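Local coordinates for F-actin-capping protein subunit alpha (Dictyostelium discoideum, PDB 4AKR) that caps the fast-growing barbed ends of actin filaments independently of calcium, blocking subunit exchange there without severing the filament, at residues S3-E6 and L7-I10; I10-N13 and F14-A18; C21-M24 and E25-D29; A42-G45 and S46-E50; R49-N52 and T53-V57. All coordinates share one frame; numbering follows the deposited sequence.

Interaction 1. Residues S3-E6 and L7-I10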
loop_
_atom_site.group_PDB
_atom_site.type_symbol
_atom_site.label_atom_id
_atom_site.label_comp_id
_atom_site.label_asym_id
_atom_site.label_seq_id
_atom_site.Cartn_x
_atom_site.Cartn_y
_atom_site.Cartn_z
ATOM N N SER A 3 18.269 12.826 -17.080
ATOM C CA SER A 3 18.177 14.220 -17.527
ATOM C C SER A 3 17.369 14.971 -16.474
ATOM O O SER A 3 16.646 14.350 -15.697
ATOM C CB SER A 3 17.462 14.317 -18.883
ATOM O OG SER A 3 16.091 13.977 -18.774
ATOM N N ASN A 4 17.484 16.294 -16.438
ATOM C CA ASN A 4 16.736 17.058 -15.447
ATOM C C ASN A 4 15.232 16.812 -15.530
ATOM O O ASN A 4 14.549 16.752 -14.500
ATOM C CB ASN A 4 17.040 18.554 -15.572
ATOM C CG ASN A 4 18.430 18.897 -15.078
ATOM O OD1 ASN A 4 19.161 18.019 -14.615
ATOM N ND2 ASN A 4 18.804 20.170 -15.166
ATOM N N GLN A 5 14.716 16.654 -16.746
ATOM C CA GLN A 5 13.291 16.405 -16.919
ATOM C C GLN A 5 12.904 15.011 -16.444
ATOM O O GLN A 5 11.801 14.801 -15.948
ATOM C CB GLN A 5 12.884 16.570 -18.381
ATOM C CG GLN A 5 11.399 16.336 -18.606
ATOM C CD GLN A 5 10.530 17.192 -17.694
ATOM O OE1 GLN A 5 10.633 18.419 -17.691
ATOM N NE2 GLN A 5 9.670 16.546 -16.915
ATOM N N GLU A 6 13.808 14.052 -16.608
ATOM C CA GLU A 6 13.540 12.686 -16.163
ATOM C C GLU A 6 13.475 12.673 -14.635
ATOM O O GLU A 6 12.586 12.056 -14.049
ATOM C CB GLU A 6 14.632 11.741 -16.669
ATOM C CG GLU A 6 14.615 11.548 -18.181
ATOM C CD GLU A 6 15.703 10.606 -18.654
ATOM O OE1 GLU A 6 16.886 10.915 -18.422
ATOM O OE2 GLU A 6 15.381 9.557 -19.250
ATOM N N LEU A 7 14.419 13.370 -14.003
ATOM C CA LEU A 7 14.462 13.479 -12.552
ATOM C C LEU A 7 13.202 14.188 -12.063
ATOM O O LEU A 7 12.723 13.930 -10.953
ATOM C CB LEU A 7 15.696 14.262 -12.108
ATOM C CG LEU A 7 17.042 13.582 -12.357
ATOM C CD1 LEU A 7 18.157 14.439 -11.769
ATOM C CD2 LEU A 7 17.045 12.188 -11.727
ATOM N N VAL A 8 12.667 15.081 -12.897
ATOM C CA VAL A 8 11.444 15.812 -12.564
ATOM C C VAL A 8 10.231 14.881 -12.608
ATOM O O VAL A 8 9.349 14.958 -11.754
ATOM C CB VAL A 8 11.210 16.991 -13.538
ATOM C CG1 VAL A 8 9.768 17.467 -13.453
ATOM C CG2 VAL A 8 12.165 18.132 -13.203
ATOM N N GLN A 9 10.189 13.996 -13.599
ATOM C CA GLN A 9 9.070 13.071 -13.717
ATOM C C GLN A 9 9.085 12.056 -12.581
ATOM O O GLN A 9 8.029 11.604 -12.139
ATOM C CB GLN A 9 9.115 12.325 -15.048
ATOM C CG GLN A 9 7.941 11.357 -15.245
ATOM C CD GLN A 9 6.618 12.067 -15.495
ATOM O OE1 GLN A 9 6.468 12.780 -16.487
ATOM N NE2 GLN A 9 5.652 11.871 -14.599
ATOM N N ILE A 10 10.277 11.693 -12.112
ATOM C CA ILE A 10 10.387 10.721 -11.021
ATOM C C ILE A 10 9.738 11.290 -9.758
ATOM O O ILE A 10 8.879 10.651 -9.142
ATOM C CB ILE A 10 11.869 10.365 -10.716
ATOM C CG1 ILE A 10 12.479 9.622 -11.905
ATOM C CG2 ILE A 10 11.960 9.492 -9.459
ATOM C CD1 ILE A 10 13.926 9.257 -11.720
#
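S3, the N-cap of helix 4-16, receives L7 N on its carbonyl O at 3.0 Å, with the donor almost in line with the C=O bond. S3 and E6 also form a capping box: E6 N donates to S3 OG at 3.1 Å, and S3 N donates to E6 OE1 at 2.7 Å. N4 comes next, its O taking V8 N at 3.0 Å, while the V8 methyl CG2 sits beside the same carbonyl. Q5 accepts from Q9 N through its backbone O, and its side chain bends at chi2 (53°), which swings the amide across V8 until NE2 lies 3.6 Å from V8 CG1. E6 O in turn takes I10 N. The E6 side chain runs the other way: CG is anti to the carbonyl carbon (chi1 -68°) and the chain beyond it is extended, carrying OE1 back to the helix start, where the lone pair pointing away from OE2 meets S3 N; A2 N donates to the same oxygen. A negative charge at this end should suit the helix dipole. Replacing V8 by an alanine would probably open a gap beside L39 and L40 and leave the Q5 amide without the CG1 methyl it rests on. At this outer end of the chain, V8 packs on the loop that precedes helix 44-55, L7 touches P35 of the same loop, and L7 and I10 also meet side chains of a neighbouring subunit.

Interaction 2. Residues I10-N13 and F14-A18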
loop_
_atom_site.group_PDB
_atom_site.type_symbol
_atom_site.label_atom_id
_atom_site.label_comp_id
_atom_site.label_asym_id
_atom_site.label_seq_id
_atom_site.Cartn_x
_atom_site.Cartn_y
_atom_site.Cartn_z
ATOM N N ILE A 10 10.277 11.693 -12.112
ATOM C CA ILE A 10 10.387 10.721 -11.021
ATOM C C ILE A 10 9.738 11.290 -9.758
ATOM O O ILE A 10 8.879 10.651 -9.142
ATOM C CB ILE A 10 11.869 10.365 -10.716
ATOM C CG1 ILE A 10 12.479 9.622 -11.905
ATOM C CG2 ILE A 10 11.960 9.492 -9.459
ATOM C CD1 ILE A 10 13.926 9.257 -11.720
ATOM N N ALA A 11 10.144 12.506 -9.398
ATOM C CA ALA A 11 9.622 13.187 -8.219
ATOM C C ALA A 11 8.131 13.495 -8.308
ATOM O O ALA A 11 7.457 13.555 -7.289
ATOM C CB ALA A 11 10.401 14.471 -7.972
ATOM N N THR A 12 7.621 13.698 -9.522
ATOM C CA THR A 12 6.203 13.991 -9.711
ATOM C C THR A 12 5.413 12.757 -9.326
ATOM O O THR A 12 4.375 12.849 -8.683
ATOM C CB THR A 12 5.873 14.359 -11.187
ATOM O OG1 THR A 12 6.548 15.566 -11.546
ATOM C CG2 THR A 12 4.375 14.567 -11.371
ATOM N N ASN A 13 5.913 11.595 -9.721
ATOM C CA ASN A 13 5.232 10.342 -9.405
ATOM C C ASN A 13 5.213 10.024 -7.916
ATOM O O ASN A 13 4.264 9.406 -7.429
ATOM C CB ASN A 13 5.866 9.191 -10.184
ATOM C CG ASN A 13 5.215 8.991 -11.528
ATOM O OD1 ASN A 13 4.264 8.215 -11.658
ATOM N ND2 ASN A 13 5.700 9.706 -12.533
ATOM N N PHE A 14 6.258 10.421 -7.192
ATOM C CA PHE A 14 6.269 10.182 -5.754
ATOM C C PHE A 14 5.125 10.999 -5.162
ATOM O O PHE A 14 4.216 10.464 -4.520
ATOM C CB PHE A 14 7.594 10.632 -5.121
ATOM C CG PHE A 14 8.782 9.795 -5.519
ATOM C CD1 PHE A 14 8.614 8.518 -6.050
ATOM C CD2 PHE A 14 10.071 10.282 -5.358
ATOM C CE1 PHE A 14 9.709 7.747 -6.414
ATOM C CE2 PHE A 14 11.169 9.521 -5.718
ATOM C CZ PHE A 14 10.988 8.249 -6.249
ATOM N N LEU A 15 5.168 12.302 -5.412
ATOM C CA LEU A 15 4.160 13.224 -4.908
ATOM C C LEU A 15 2.730 12.776 -5.185
ATOM O O LEU A 15 1.892 12.744 -4.278
ATOM C CB LEU A 15 4.393 14.630 -5.492
ATOM C CG LEU A 15 5.702 15.325 -5.089
ATOM C CD1 LEU A 15 5.782 16.722 -5.710
ATOM C CD2 LEU A 15 5.772 15.418 -3.565
ATOM N N LEU A 16 2.447 12.414 -6.430
ATOM C CA LEU A 16 1.104 11.987 -6.794
ATOM C C LEU A 16 0.657 10.719 -6.087
ATOM O O LEU A 16 -0.536 10.459 -5.973
ATOM C CB LEU A 16 1.006 11.773 -8.310
ATOM C CG LEU A 16 0.950 13.019 -9.200
ATOM C CD1 LEU A 16 1.115 12.616 -10.657
ATOM C CD2 LEU A 16 -0.371 13.746 -8.982
ATOM N N ASN A 17 1.611 9.934 -5.606
ATOM C CA ASN A 17 1.282 8.676 -4.948
ATOM C C ASN A 17 1.378 8.659 -3.433
ATOM O O ASN A 17 1.359 7.591 -2.817
ATOM C CB ASN A 17 2.147 7.563 -5.536
ATOM C CG ASN A 17 1.627 7.087 -6.869
ATOM O OD1 ASN A 17 0.657 6.337 -6.929
ATOM N ND2 ASN A 17 2.250 7.542 -7.950
ATOM N N ALA A 18 1.476 9.839 -2.832
ATOM C CA ALA A 18 1.566 9.935 -1.385
ATOM C C ALA A 18 0.283 9.415 -0.752
ATOM O O ALA A 18 -0.816 9.631 -1.275
ATOM C CB ALA A 18 1.800 11.388 -0.966
#
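The last turns of helix 4-16 begin with the I10-F14 pair, and N17, just past the helix, folds its side chain back on N13. The F14 ring lies alongside I10, both side chains pointing the same way, and CZ touches I10 CG2 at 3.6 Å. I10 O stands over one ring face, nearer its rim, while the same carbonyl accepts F14 N at 3.3 Å. On another side of the helix T12 and L16 run side by side, T12 CG2 to L16 CD1 3.9 Å; T12 OG1 is turned back to V8 O. N13 O is gripped by the N17 amide: ND2 donates at 2.8 Å, nearly straight (169°), with the carbonyl oxygen in the amide plane, and N17 N adds a weak bond. With CG anti to its own carbonyl carbon (chi1 -79°), the N17 amide lies back along the helix. A serine in place of F14 would probably leave I10 CG2 without its ring and open a gap beside V30. F14 and A11 face V30 of helix 23-31; L15 reaches both V30 and F48, and L16 packs on E50 of helix 44-55. I10, F14 and N17 also meet a neighbouring subunit.

Interaction 3. Residues C21-M24 and E25-D29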
loop_
_atom_site.group_PDB
_atom_site.type_symbol
_atom_site.label_atom_id
_atom_site.label_comp_id
_atom_site.label_asym_id
_atom_site.label_seq_id
_atom_site.Cartn_x
_atom_site.Cartn_y
_atom_site.Cartn_z
ATOM N N CYS A 21 -3.360 12.037 3.992
ATOM C CA CYS A 21 -2.940 12.715 5.215
ATOM C C CYS A 21 -1.442 12.788 5.460
ATOM O O CYS A 21 -1.023 13.336 6.477
ATOM C CB CYS A 21 -3.585 12.041 6.424
ATOM S SG CYS A 21 -5.368 12.129 6.439
ATOM N N GLU A 22 -0.639 12.238 4.551
ATOM C CA GLU A 22 0.819 12.229 4.724
ATOM C C GLU A 22 1.543 12.951 3.597
ATOM O O GLU A 22 2.760 12.808 3.436
ATOM C CB GLU A 22 1.325 10.789 4.781
ATOM C CG GLU A 22 0.678 9.927 5.857
ATOM C CD GLU A 22 1.098 8.472 5.752
ATOM O OE1 GLU A 22 2.304 8.197 5.513
ATOM O OE2 GLU A 22 0.217 7.603 5.915
ATOM N N PHE A 23 0.779 13.721 2.827
ATOM C CA PHE A 23 1.294 14.448 1.684
ATOM C C PHE A 23 2.505 15.299 2.046
ATOM O O PHE A 23 3.540 15.229 1.391
ATOM C CB PHE A 23 0.176 15.308 1.074
ATOM C CG PHE A 23 0.518 15.877 -0.272
ATOM C CD1 PHE A 23 0.794 15.034 -1.345
ATOM C CD2 PHE A 23 0.627 17.251 -0.452
ATOM C CE1 PHE A 23 1.182 15.556 -2.581
ATOM C CE2 PHE A 23 1.010 17.779 -1.674
ATOM C CZ PHE A 23 1.292 16.932 -2.743
ATOM N N MET A 24 2.402 16.085 3.106
ATOM C CA MET A 24 3.528 16.910 3.486
ATOM C C MET A 24 4.768 16.120 3.907
ATOM O O MET A 24 5.887 16.576 3.667
ATOM C CB MET A 24 3.113 17.902 4.566
ATOM C CG MET A 24 2.254 19.048 4.010
ATOM S SD MET A 24 2.966 19.788 2.492
ATOM C CE MET A 24 4.040 21.060 3.175
ATOM N N GLU A 25 4.593 14.950 4.524
ATOM C CA GLU A 25 5.759 14.158 4.910
ATOM C C GLU A 25 6.457 13.695 3.633
ATOM O O GLU A 25 7.682 13.642 3.563
ATOM C CB GLU A 25 5.367 12.933 5.748
ATOM C CG GLU A 25 5.085 13.200 7.224
ATOM C CD GLU A 25 3.725 13.806 7.472
ATOM O OE1 GLU A 25 2.819 13.585 6.643
ATOM O OE2 GLU A 25 3.548 14.488 8.507
ATOM N N VAL A 26 5.665 13.364 2.617
ATOM C CA VAL A 26 6.211 12.930 1.340
ATOM C C VAL A 26 6.822 14.115 0.579
ATOM O O VAL A 26 7.865 13.971 -0.056
ATOM C CB VAL A 26 5.118 12.249 0.474
ATOM C CG1 VAL A 26 5.651 11.951 -0.926
ATOM C CG2 VAL A 26 4.655 10.955 1.148
ATOM N N VAL A 27 6.183 15.283 0.641
ATOM C CA VAL A 27 6.727 16.455 -0.051
ATOM C C VAL A 27 8.112 16.799 0.508
ATOM O O VAL A 27 8.986 17.250 -0.226
ATOM C CB VAL A 27 5.797 17.702 0.079
ATOM C CG1 VAL A 27 6.451 18.910 -0.557
ATOM C CG2 VAL A 27 4.467 17.444 -0.599
ATOM N N SER A 28 8.311 16.584 1.808
ATOM C CA SER A 28 9.595 16.866 2.440
ATOM C C SER A 28 10.660 15.904 1.970
ATOM O O SER A 28 11.770 16.314 1.645
ATOM C CB SER A 28 9.496 16.772 3.963
ATOM O OG SER A 28 8.815 17.890 4.502
ATOM N N ASP A 29 10.332 14.617 1.952
ATOM C CA ASP A 29 11.292 13.618 1.510
ATOM C C ASP A 29 11.727 13.911 0.078
ATOM O O ASP A 29 12.914 13.873 -0.237
ATOM C CB ASP A 29 10.687 12.211 1.579
ATOM C CG ASP A 29 10.343 11.783 2.998
ATOM O OD1 ASP A 29 11.064 12.161 3.943
ATOM O OD2 ASP A 29 9.351 11.046 3.162
#
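Three successive i to i+4 bonds wind the start of helix 23-31: V26 N donates to E22 O, V27 N to F23 O at 2.7 Å, and S28 N to M24 O. E22 holds the N-cap position. The apolar centre is a CH-pi contact in which V27 CG2 lies over one face of the F23 ring, 3.8 Å from its centroid and 18° off the normal, shifted toward the rim by CE2. F23 presents that face because its CG is anti to the backbone N (chi1 -168°), and V27 CG2 also lies 3.1 Å from F23 O. M24 runs alongside V27 more loosely, SD to CG2 4.2 Å. E25 bends at chi2 (78°), folding its carboxylate back toward the N-cap until OE1 sits 3.1 Å from E22 CA. The two carboxylates stay apart, E22 OE1 to E25 OE1 5.5 Å, and that of E22 is taken up elsewhere: OE1 forms a salt bridge with a basic side chain of a neighbouring subunit, and OE2 bonds S164 on strand 163-175. F23 further stacks with Y51 and meets F48 edge-to-face, joining this helix to helix 44-55. M24 O takes two donors from S28, the backbone N at 3.1 Å and, weakly, OG at 3.3 Å.

Interaction 4. Residues A42-G45 and S46-E50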
loop_
_atom_site.group_PDB
_atom_site.type_symbol
_atom_site.label_atom_id
_atom_site.label_comp_id
_atom_site.label_asym_id
_atom_site.label_seq_id
_atom_site.Cartn_x
_atom_site.Cartn_y
_atom_site.Cartn_z
ATOM N N ALA A 42 8.003 24.407 -11.940
ATOM C CA ALA A 42 7.163 24.628 -13.105
ATOM C C ALA A 42 6.086 23.557 -13.193
ATOM O O ALA A 42 5.127 23.688 -13.957
ATOM C CB ALA A 42 8.017 24.612 -14.363
ATOM N N SER A 43 6.241 22.512 -12.387
ATOM C CA SER A 43 5.307 21.387 -12.380
ATOM C C SER A 43 4.447 21.317 -11.115
ATOM O O SER A 43 3.335 20.775 -11.136
ATOM C CB SER A 43 6.094 20.081 -12.524
ATOM O OG SER A 43 7.035 19.966 -11.466
ATOM N N ALA A 44 4.977 21.863 -10.023
ATOM C CA ALA A 44 4.304 21.857 -8.729
ATOM C C ALA A 44 2.804 22.156 -8.758
ATOM O O ALA A 44 1.993 21.257 -8.548
ATOM C CB ALA A 44 5.005 22.814 -7.787
ATOM N N GLY A 45 2.444 23.414 -9.004
ATOM C CA GLY A 45 1.043 23.804 -9.039
ATOM C C GLY A 45 0.091 22.755 -9.584
ATOM O O GLY A 45 -0.870 22.354 -8.921
ATOM N N SER A 46 0.355 22.308 -10.804
ATOM C CA SER A 46 -0.477 21.300 -11.438
ATOM C C SER A 46 -0.441 19.984 -10.650
ATOM O O SER A 46 -1.456 19.299 -10.521
ATOM C CB SER A 46 0.008 21.073 -12.874
ATOM O OG SER A 46 -0.630 19.953 -13.471
ATOM N N THR A 47 0.731 19.650 -10.117
ATOM C CA THR A 47 0.934 18.424 -9.362
ATOM C C THR A 47 0.159 18.398 -8.045
ATOM O O THR A 47 -0.615 17.468 -7.788
ATOM C CB THR A 47 2.437 18.217 -9.079
ATOM O OG1 THR A 47 3.138 18.068 -10.321
ATOM C CG2 THR A 47 2.662 16.987 -8.223
ATOM N N PHE A 48 0.374 19.408 -7.205
ATOM C CA PHE A 48 -0.328 19.482 -5.927
ATOM C C PHE A 48 -1.842 19.570 -6.150
ATOM O O PHE A 48 -2.630 18.931 -5.441
ATOM C CB PHE A 48 0.159 20.692 -5.125
ATOM C CG PHE A 48 1.524 20.514 -4.518
ATOM C CD1 PHE A 48 2.604 20.116 -5.295
ATOM C CD2 PHE A 48 1.735 20.781 -3.169
ATOM C CE1 PHE A 48 3.880 19.987 -4.735
ATOM C CE2 PHE A 48 3.001 20.657 -2.601
ATOM C CZ PHE A 48 4.079 20.259 -3.387
ATOM N N ARG A 49 -2.246 20.359 -7.140
ATOM C CA ARG A 49 -3.660 20.509 -7.472
ATOM C C ARG A 49 -4.327 19.155 -7.772
ATOM O O ARG A 49 -5.461 18.892 -7.346
ATOM C CB ARG A 49 -3.795 21.451 -8.672
ATOM C CG ARG A 49 -5.145 21.436 -9.354
ATOM C CD ARG A 49 -5.239 22.574 -10.356
ATOM N NE ARG A 49 -6.393 22.430 -11.232
ATOM C CZ ARG A 49 -6.389 21.720 -12.354
ATOM N NH1 ARG A 49 -5.284 21.092 -12.735
ATOM N NH2 ARG A 49 -7.487 21.634 -13.095
ATOM N N GLU A 50 -3.615 18.302 -8.507
ATOM C CA GLU A 50 -4.119 16.975 -8.870
ATOM C C GLU A 50 -4.357 16.122 -7.623
ATOM O O GLU A 50 -5.375 15.446 -7.509
ATOM C CB GLU A 50 -3.125 16.290 -9.810
ATOM C CG GLU A 50 -3.397 14.820 -10.105
ATOM C CD GLU A 50 -4.793 14.555 -10.654
ATOM O OE1 GLU A 50 -5.326 15.424 -11.374
ATOM O OE2 GLU A 50 -5.348 13.466 -10.375
HETATM O O HOH W 1 2.164 23.705 -12.859
#
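S43 O and T47 make the tight side of this helix start: the carbonyl accepts T47 N at 3.0 Å, in its plane, and T47 OG1 at 2.8 Å from well above that plane (61°). T47 OG1 gets there because it is anti to its own carbonyl carbon, beside the backbone N (chi1 -63°), which puts it back over the S43 carbonyl. T47 CB crowds the next carbonyl, 3.1 Å from A44 O, and that oxygen accepts F48 N at 2.8 Å. The F48 ring runs obliquely past A44, its CD1 3.5 Å from A44 O; the ring also packs on L15 of helix 4-16 and meets F23 of helix 23-31. S43 OG is buried here without a polar partner in the model.

The opposite character appears at S46, which is exposed. There a water links the loop to the first turn, donating to A42 O at 3.2 Å and accepting from S46 N at 3.1 Å. G45 O takes R49 N, but beyond CB the R49 chain runs out extended, away from A42-G45, to a salt bridge between NH2 and E73.

With its hydroxyl bonded to S43 O, T47 probably needs no polar partner from helix 4-16, where it is buried against T12 and L15, while on the open side water serves the first-turn amide of S46.

Interaction 5. Residues R49-N52 and T53-V57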
loop_
_atom_site.group_PDB
_atom_site.type_symbol
_atom_site.label_atom_id
_atom_site.label_comp_id
_atom_site.label_asym_id
_atom_site.label_seq_id
_atom_site.Cartn_x
_atom_site.Cartn_y
_atom_site.Cartn_z
ATOM N N ARG A 49 -2.246 20.359 -7.140
ATOM C CA ARG A 49 -3.660 20.509 -7.472
ATOM C C ARG A 49 -4.327 19.155 -7.772
ATOM O O ARG A 49 -5.461 18.892 -7.346
ATOM C CB ARG A 49 -3.795 21.451 -8.672
ATOM C CG ARG A 49 -5.145 21.436 -9.354
ATOM C CD ARG A 49 -5.239 22.574 -10.356
ATOM N NE ARG A 49 -6.393 22.430 -11.232
ATOM C CZ ARG A 49 -6.389 21.720 -12.354
ATOM N NH1 ARG A 49 -5.284 21.092 -12.735
ATOM N NH2 ARG A 49 -7.487 21.634 -13.095
ATOM N N GLU A 50 -3.615 18.302 -8.507
ATOM C CA GLU A 50 -4.119 16.975 -8.870
ATOM C C GLU A 50 -4.357 16.122 -7.623
ATOM O O GLU A 50 -5.375 15.446 -7.509
ATOM C CB GLU A 50 -3.125 16.290 -9.810
ATOM C CG GLU A 50 -3.397 14.820 -10.105
ATOM C CD GLU A 50 -4.793 14.555 -10.654
ATOM O OE1 GLU A 50 -5.326 15.424 -11.374
ATOM O OE2 GLU A 50 -5.348 13.466 -10.375
ATOM N N TYR A 51 -3.410 16.169 -6.689
ATOM C CA TYR A 51 -3.520 15.431 -5.436
ATOM C C TYR A 51 -4.668 15.983 -4.584
ATOM O O TYR A 51 -5.592 15.251 -4.219
ATOM C CB TYR A 51 -2.216 15.546 -4.637
ATOM C CG TYR A 51 -2.247 14.828 -3.307
ATOM C CD1 TYR A 51 -1.973 13.461 -3.220
ATOM C CD2 TYR A 51 -2.587 15.508 -2.138
ATOM C CE1 TYR A 51 -2.037 12.793 -2.005
ATOM C CE2 TYR A 51 -2.656 14.853 -0.919
ATOM C CZ TYR A 51 -2.378 13.498 -0.857
ATOM O OH TYR A 51 -2.415 12.857 0.357
ATOM N N ASN A 52 -4.603 17.277 -4.274
ATOM C CA ASN A 52 -5.622 17.911 -3.447
ATOM C C ASN A 52 -7.037 17.619 -3.919
ATOM O O ASN A 52 -7.886 17.194 -3.135
ATOM C CB ASN A 52 -5.430 19.428 -3.395
ATOM C CG ASN A 52 -4.198 19.837 -2.629
ATOM O OD1 ASN A 52 -3.812 19.185 -1.656
ATOM N ND2 ASN A 52 -3.579 20.935 -3.049
ATOM N N THR A 53 -7.287 17.843 -5.204
ATOM C CA THR A 53 -8.619 17.629 -5.749
ATOM C C THR A 53 -9.043 16.167 -5.859
ATOM O O THR A 53 -10.210 15.859 -5.649
ATOM C CB THR A 53 -8.769 18.313 -7.127
ATOM O OG1 THR A 53 -7.679 17.931 -7.969
ATOM C CG2 THR A 53 -8.772 19.828 -6.976
ATOM N N SER A 54 -8.119 15.266 -6.176
ATOM C CA SER A 54 -8.495 13.859 -6.289
ATOM C C SER A 54 -8.695 13.233 -4.915
ATOM O O SER A 54 -9.439 12.269 -4.772
ATOM C CB SER A 54 -7.455 13.078 -7.106
ATOM O OG SER A 54 -6.150 13.250 -6.596
ATOM N N GLN A 55 -8.035 13.791 -3.907
ATOM C CA GLN A 55 -8.173 13.318 -2.530
ATOM C C GLN A 55 -9.401 13.983 -1.914
ATOM O O GLN A 55 -9.901 13.549 -0.870
ATOM C CB GLN A 55 -6.955 13.715 -1.700
ATOM C CG GLN A 55 -5.724 12.889 -1.959
ATOM C CD GLN A 55 -5.828 11.501 -1.359
ATOM O OE1 GLN A 55 -6.131 11.348 -0.174
ATOM N NE2 GLN A 55 -5.567 10.484 -2.172
ATOM N N MET A 56 -9.884 15.039 -2.571
ATOM C CA MET A 56 -11.028 15.785 -2.075
ATOM C C MET A 56 -10.747 16.216 -0.630
ATOM O O MET A 56 -11.498 15.899 0.294
ATOM C CB MET A 56 -12.305 14.939 -2.135
ATOM C CG MET A 56 -12.615 14.352 -3.516
ATOM S SD MET A 56 -14.362 13.948 -3.754
ATOM C CE MET A 56 -14.549 12.507 -2.758
ATOM N N VAL A 57 -9.641 16.929 -0.450
ATOM C CA VAL A 57 -9.258 17.428 0.860
ATOM C C VAL A 57 -10.327 18.411 1.372
ATOM O O VAL A 57 -11.077 18.991 0.594
ATOM C CB VAL A 57 -7.881 18.147 0.797
ATOM C CG1 VAL A 57 -6.787 17.155 0.381
ATOM C CG2 VAL A 57 -7.945 19.326 -0.189
#
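Y51 and Q55 meet flat: Q55 CG sits 3.6 Å from the centroid of the Y51 ring, 14° off its normal, and the amide lies nearly parallel to the ring, the planes 11° apart. Y51 has CG anti to its backbone N (chi1 179°), which sends the ring along the helix toward Q55, while Q55 bends at chi2 to lay its chain on the face. Both polar ends are held from outside, Y51 OH by P19 O and Q55 OE1 by R166 of strand 163-175. T53 and S54 share one conformation, each OG or OG1 set between the backbone N and the carbonyl carbon, and each hydroxyl turns back on the preceding turn. T53 OG1 donates to R49 O at 2.5 Å and S54 OG to E50 O at 2.5 Å, both lengths shorter than usual and their exact values doubtful; the backbone N of each residue bonds the same carbonyl. N52 OD1 lies in plane at the edge of the Y51 ring, buried without a partner in the model, though ND2 bonds H92 O. The helix ends in a Schellman motif: M56, with positive phi, is C-prime, V57 N donates to N52 O at 3.2 Å, and M56 N reaches T53 O weakly. Two hydroxyls thus double up on carbonyls already used by the helix, so these polar side chains are satisfied locally as the chain turns into strand 58-61.

In the fold
From the N terminus, interactions 1 and 2 follow each other along helix 4-16 and share I10; interaction 3 starts helix 23-31, and interactions 4 and 5 run down helix 44-55, sharing R49 and E50. All five are local and in series, so none closes a long loop and none encloses another. The ties come from side packing between the helices. V8 of interaction 1 touches S43 of interaction 4; L15 and A18 of interaction 2 pack on F23, V26 and V27 of interaction 3, and L16 meets E50. F23 joins F48 and Y51, linking interaction 3 to both 4 and 5. Interaction 5, whose centre lies about 8 Å from the centre of the chain, leads this three-helix group to the strands.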